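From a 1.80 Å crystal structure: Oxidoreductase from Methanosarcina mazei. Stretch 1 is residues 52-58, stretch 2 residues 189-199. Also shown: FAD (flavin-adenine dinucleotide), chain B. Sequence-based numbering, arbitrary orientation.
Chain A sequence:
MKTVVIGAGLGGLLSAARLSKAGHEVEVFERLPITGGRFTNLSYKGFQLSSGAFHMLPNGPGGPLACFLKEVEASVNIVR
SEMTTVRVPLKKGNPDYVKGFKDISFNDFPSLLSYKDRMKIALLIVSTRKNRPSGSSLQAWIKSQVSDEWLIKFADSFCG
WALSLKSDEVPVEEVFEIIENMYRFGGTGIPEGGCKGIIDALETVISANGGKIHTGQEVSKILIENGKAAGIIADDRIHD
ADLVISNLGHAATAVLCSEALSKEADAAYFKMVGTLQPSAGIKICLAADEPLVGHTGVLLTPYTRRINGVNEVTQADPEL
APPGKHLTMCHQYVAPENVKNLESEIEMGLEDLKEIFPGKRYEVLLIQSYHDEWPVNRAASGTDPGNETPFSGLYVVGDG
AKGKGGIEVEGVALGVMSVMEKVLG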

# COMPACT_ATOMS: atom_id res chain seq x y z
N GLY A 52 5.57 -2.17 -7.76
CA GLY A 52 4.70 -1.23 -7.08
C GLY A 52 5.32 -0.82 -5.76
O GLY A 52 6.06 0.17 -5.68
N ALA A 53 5.03 -1.61 -4.73
CA ALA A 53 5.41 -1.29 -3.34
C ALA A 53 6.90 -1.02 -3.15
O ALA A 53 7.76 -1.60 -3.81
CB ALA A 53 4.95 -2.42 -2.42
N PHE A 54 7.20 -0.13 -2.21
CA PHE A 54 8.56 0.36 -2.02
C PHE A 54 9.36 -0.60 -1.14
O PHE A 54 10.15 -0.17 -0.30
CB PHE A 54 8.52 1.74 -1.36
CG PHE A 54 8.24 2.89 -2.30
CD1 PHE A 54 9.08 4.00 -2.31
CD2 PHE A 54 7.14 2.90 -3.13
CE1 PHE A 54 8.82 5.09 -3.15
CE2 PHE A 54 6.88 3.99 -3.97
CZ PHE A 54 7.72 5.06 -3.99
N HIS A 55 9.18 -1.91 -1.34
CA HIS A 55 9.99 -2.89 -0.57
C HIS A 55 9.90 -2.68 0.94
O HIS A 55 10.88 -2.88 1.68
CB HIS A 55 11.45 -2.83 -1.01
CG HIS A 55 11.69 -3.38 -2.39
ND1 HIS A 55 12.56 -2.79 -3.28
CD2 HIS A 55 11.17 -4.46 -3.02
CE1 HIS A 55 12.57 -3.49 -4.40
NE2 HIS A 55 11.74 -4.50 -4.27
N MSE A 56 8.71 -2.30 1.42
CA MSE A 56 8.56 -1.91 2.81
C MSE A 56 7.18 -2.30 3.33
O MSE A 56 6.19 -2.20 2.59
CB MSE A 56 8.79 -0.40 2.93
CG MSE A 56 8.80 0.15 4.34
SE MSE A 56 9.32 2.01 4.34
CE MSE A 56 11.23 1.72 4.67
N LEU A 57 7.12 -2.78 4.57
CA LEU A 57 5.86 -3.07 5.27
C LEU A 57 5.56 -1.93 6.24
O LEU A 57 6.42 -1.54 7.03
CB LEU A 57 5.96 -4.38 6.06
CG LEU A 57 6.26 -5.67 5.28
CD1 LEU A 57 6.19 -6.90 6.20
CD2 LEU A 57 5.32 -5.84 4.11
N PRO A 58 4.33 -1.40 6.20
CA PRO A 58 3.96 -0.27 7.05
C PRO A 58 4.16 -0.53 8.55
O PRO A 58 4.56 0.38 9.29
CB PRO A 58 2.48 -0.07 6.72
CG PRO A 58 2.37 -0.51 5.30
CD PRO A 58 3.27 -1.73 5.23
N GLY A 189 9.20 -1.62 8.38
CA GLY A 189 10.28 -2.58 8.27
C GLY A 189 10.50 -2.98 6.83
O GLY A 189 9.69 -2.66 5.97
N ILE A 190 11.58 -3.71 6.58
CA ILE A 190 11.94 -4.11 5.22
C ILE A 190 12.20 -5.61 5.13
O ILE A 190 13.03 -6.16 5.86
CB ILE A 190 13.22 -3.37 4.73
CG1 ILE A 190 12.98 -1.85 4.64
CG2 ILE A 190 13.70 -3.93 3.39
CD1 ILE A 190 14.29 -1.06 4.67
N PRO A 191 11.48 -6.30 4.23
CA PRO A 191 11.72 -7.73 4.06
C PRO A 191 13.04 -8.01 3.33
O PRO A 191 13.36 -7.35 2.34
CB PRO A 191 10.54 -8.18 3.18
CG PRO A 191 10.20 -6.96 2.38
CD PRO A 191 10.46 -5.79 3.29
N GLU A 192 13.80 -9.00 3.80
CA GLU A 192 14.97 -9.45 3.06
C GLU A 192 14.54 -9.91 1.67
O GLU A 192 13.58 -10.67 1.54
CB GLU A 192 15.65 -10.61 3.80
CG GLU A 192 17.04 -10.93 3.28
CD GLU A 192 17.70 -12.07 4.03
OE1 GLU A 192 17.53 -12.16 5.27
OE2 GLU A 192 18.40 -12.88 3.38
N GLY A 193 15.26 -9.48 0.64
CA GLY A 193 14.94 -9.82 -0.74
C GLY A 193 13.94 -8.85 -1.35
O GLY A 193 13.53 -9.00 -2.50
N GLY A 194 13.53 -7.85 -0.57
CA GLY A 194 12.47 -6.93 -0.99
C GLY A 194 11.11 -7.61 -1.06
O GLY A 194 10.89 -8.67 -0.46
N CYS A 195 10.18 -6.99 -1.79
CA CYS A 195 8.83 -7.54 -1.94
C CYS A 195 8.87 -9.02 -2.32
O CYS A 195 8.12 -9.82 -1.77
CB CYS A 195 8.07 -6.79 -3.02
SG CYS A 195 7.61 -5.12 -2.57
N LYS A 196 9.73 -9.36 -3.27
CA LYS A 196 9.77 -10.75 -3.74
C LYS A 196 10.11 -11.75 -2.62
O LYS A 196 9.72 -12.91 -2.69
CB LYS A 196 10.74 -10.89 -4.92
CG LYS A 196 10.62 -12.24 -5.64
CD LYS A 196 11.65 -12.36 -6.76
CE LYS A 196 11.94 -13.84 -7.06
NZ LYS A 196 10.66 -14.55 -7.29
N GLY A 197 10.82 -11.31 -1.59
CA GLY A 197 11.13 -12.20 -0.47
C GLY A 197 9.85 -12.75 0.14
O GLY A 197 9.77 -13.94 0.49
N ILE A 198 8.85 -11.89 0.26
CA ILE A 198 7.57 -12.28 0.83
C ILE A 198 6.79 -13.17 -0.13
O ILE A 198 6.21 -14.18 0.27
CB ILE A 198 6.75 -11.02 1.24
CG1 ILE A 198 7.43 -10.34 2.45
CG2 ILE A 198 5.29 -11.38 1.55
CD1 ILE A 198 6.92 -8.95 2.74
N ILE A 199 6.79 -12.78 -1.41
CA ILE A 199 6.14 -13.54 -2.47
C ILE A 199 6.71 -14.96 -2.52
O ILE A 199 5.96 -15.94 -2.52
CB ILE A 199 6.29 -12.83 -3.85
CG1 ILE A 199 5.69 -11.42 -3.79
CG2 ILE A 199 5.57 -13.63 -4.96
CD1 ILE A 199 4.22 -11.42 -3.40
PA FAD B . -2.61 -6.96 -6.98
O1A FAD B . -3.59 -5.97 -7.53
O2A FAD B . -1.19 -6.49 -6.80
O5B FAD B . -2.61 -8.27 -7.91
C5B FAD B . -3.74 -8.57 -8.71
C4B FAD B . -3.27 -9.70 -9.63
O4B FAD B . -4.32 -10.19 -10.43
C3B FAD B . -2.17 -9.21 -10.57
O3B FAD B . -1.01 -10.02 -10.46
C2B FAD B . -2.80 -9.32 -11.96
O2B FAD B . -1.86 -9.64 -12.97
C1B FAD B . -3.84 -10.42 -11.75
N9A FAD B . -5.00 -10.36 -12.66
C8A FAD B . -5.73 -9.27 -13.07
N7A FAD B . -6.75 -9.72 -13.85
C5A FAD B . -6.66 -11.07 -13.93
C6A FAD B . -7.40 -12.03 -14.60
N6A FAD B . -8.52 -11.69 -15.24
N1A FAD B . -7.05 -13.36 -14.47
C2A FAD B . -5.96 -13.74 -13.71
N3A FAD B . -5.22 -12.79 -13.06
C4A FAD B . -5.57 -11.48 -13.18
N1 FAD B . 2.14 -1.17 0.01
C2 FAD B . 2.87 -1.32 1.17
O2 FAD B . 2.43 -2.03 2.09
N3 FAD B . 4.08 -0.65 1.31
C4 FAD B . 4.55 0.16 0.29
O4 FAD B . 5.62 0.76 0.41
C4X FAD B . 3.82 0.32 -0.87
N5 FAD B . 4.28 1.15 -1.89
C5X FAD B . 3.54 1.27 -3.05
C6 FAD B . 4.00 2.09 -4.08
C7 FAD B . 3.27 2.20 -5.26
C7M FAD B . 3.79 3.10 -6.36
C8 FAD B . 2.08 1.50 -5.39
C8M FAD B . 1.26 1.61 -6.65
C9 FAD B . 1.62 0.70 -4.36
C9A FAD B . 2.35 0.57 -3.18
N10 FAD B . 1.89 -0.23 -2.15
C10 FAD B . 2.62 -0.37 -1.01
C1' FAD B . 0.56 -0.92 -2.23
C2' FAD B . 0.79 -2.38 -2.63
O2' FAD B . 1.71 -2.45 -3.71
C3' FAD B . -0.55 -3.00 -3.02
O3' FAD B . -1.53 -2.66 -2.05
C4' FAD B . -0.55 -4.52 -3.16
O4' FAD B . 0.53 -4.99 -3.94
C5' FAD B . -1.85 -4.89 -3.88
O5' FAD B . -2.01 -6.28 -3.75
P FAD B . -3.39 -6.96 -4.16
O1P FAD B . -3.66 -8.11 -3.22
O2P FAD B . -4.51 -5.95 -4.28
O3P FAD B . -3.15 -7.62 -5.61

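A cofactor-binding loop must hold its backbone in a precise shape, and a segment distant in sequence often supplies the support. The contact between residues 52-58 and 189-199 of this oxidoreductase is a compact example: one stretch faces the flavin of FAD while also resting on a strand, a turn and a helix.

Gly-52 lies beside the flavin, its O 3.2 Å from FAD C6, and does not touch the second stretch. Ala-53 touches both the flavin and the second stretch. Its CA comes within 3.1 Å of FAD N5, while its CB points toward the second stretch and packs 3.8 Å from Cys-195 SG. The CA-to-CB bond of Phe-54 points away from stretch 2, and FAD C6 lies at the edge of its ring; its backbone N donates a hydrogen bond to FAD O4 at 3.2 Å.

His-55, with both phi and psi positive, makes the most extensive contact of its stretch. Its CB points sideways, yet the ring reaches the turn that runs from Pro-191 to Gly-194, a type II turn closed by the 3.0 Å hydrogen bond from Gly-194 N to Pro-191 O. The ring's CD2 lies 3.5 Å from Gly-194 CA and 3.0 Å from Cys-195 N, the latter at the ring edge. Glycine makes this fit possible: a CB on Gly-194 would fall 2.6 Å from His-55 CD2, a clash, and the residue's positive phi also favours glycine. Cys-195 SG approaches the same ring obliquely, 4.7 Å from its centroid. The backbone of His-55 is less well served: its O is buried against carbon, 3.4 Å from Pro-191 CD and 3.5 Å from Ile-190 CG2, and has no hydrogen-bonding partner in the model.

At Met-56, a selenomethionine, the backbone O accepts a weak hydrogen bond from FAD N3 at 2.9 Å. Its CA makes a CA-H...O contact with Gly-189 O at 3.4 Å, and its CE packs 4.0 Å from Ile-190 CG1.

Leu-57 secures the pairing. Its N donates to Gly-189 O at 2.9 Å, and Gly-189 N returns a hydrogen bond to Leu-57 O at 3.1 Å, forming a single antiparallel bridge. The leucine side chain extends the contact to the helix, with CD2 3.8 Å from Ile-198 CD1. At Pro-58 the CA-to-CB bond points away from stretch 2, and its CD lies 3.3 Å from FAD O2.

The principle is economical: two reciprocal backbone hydrogen bonds join the stretches at one point, and packing accounts for much of the rest.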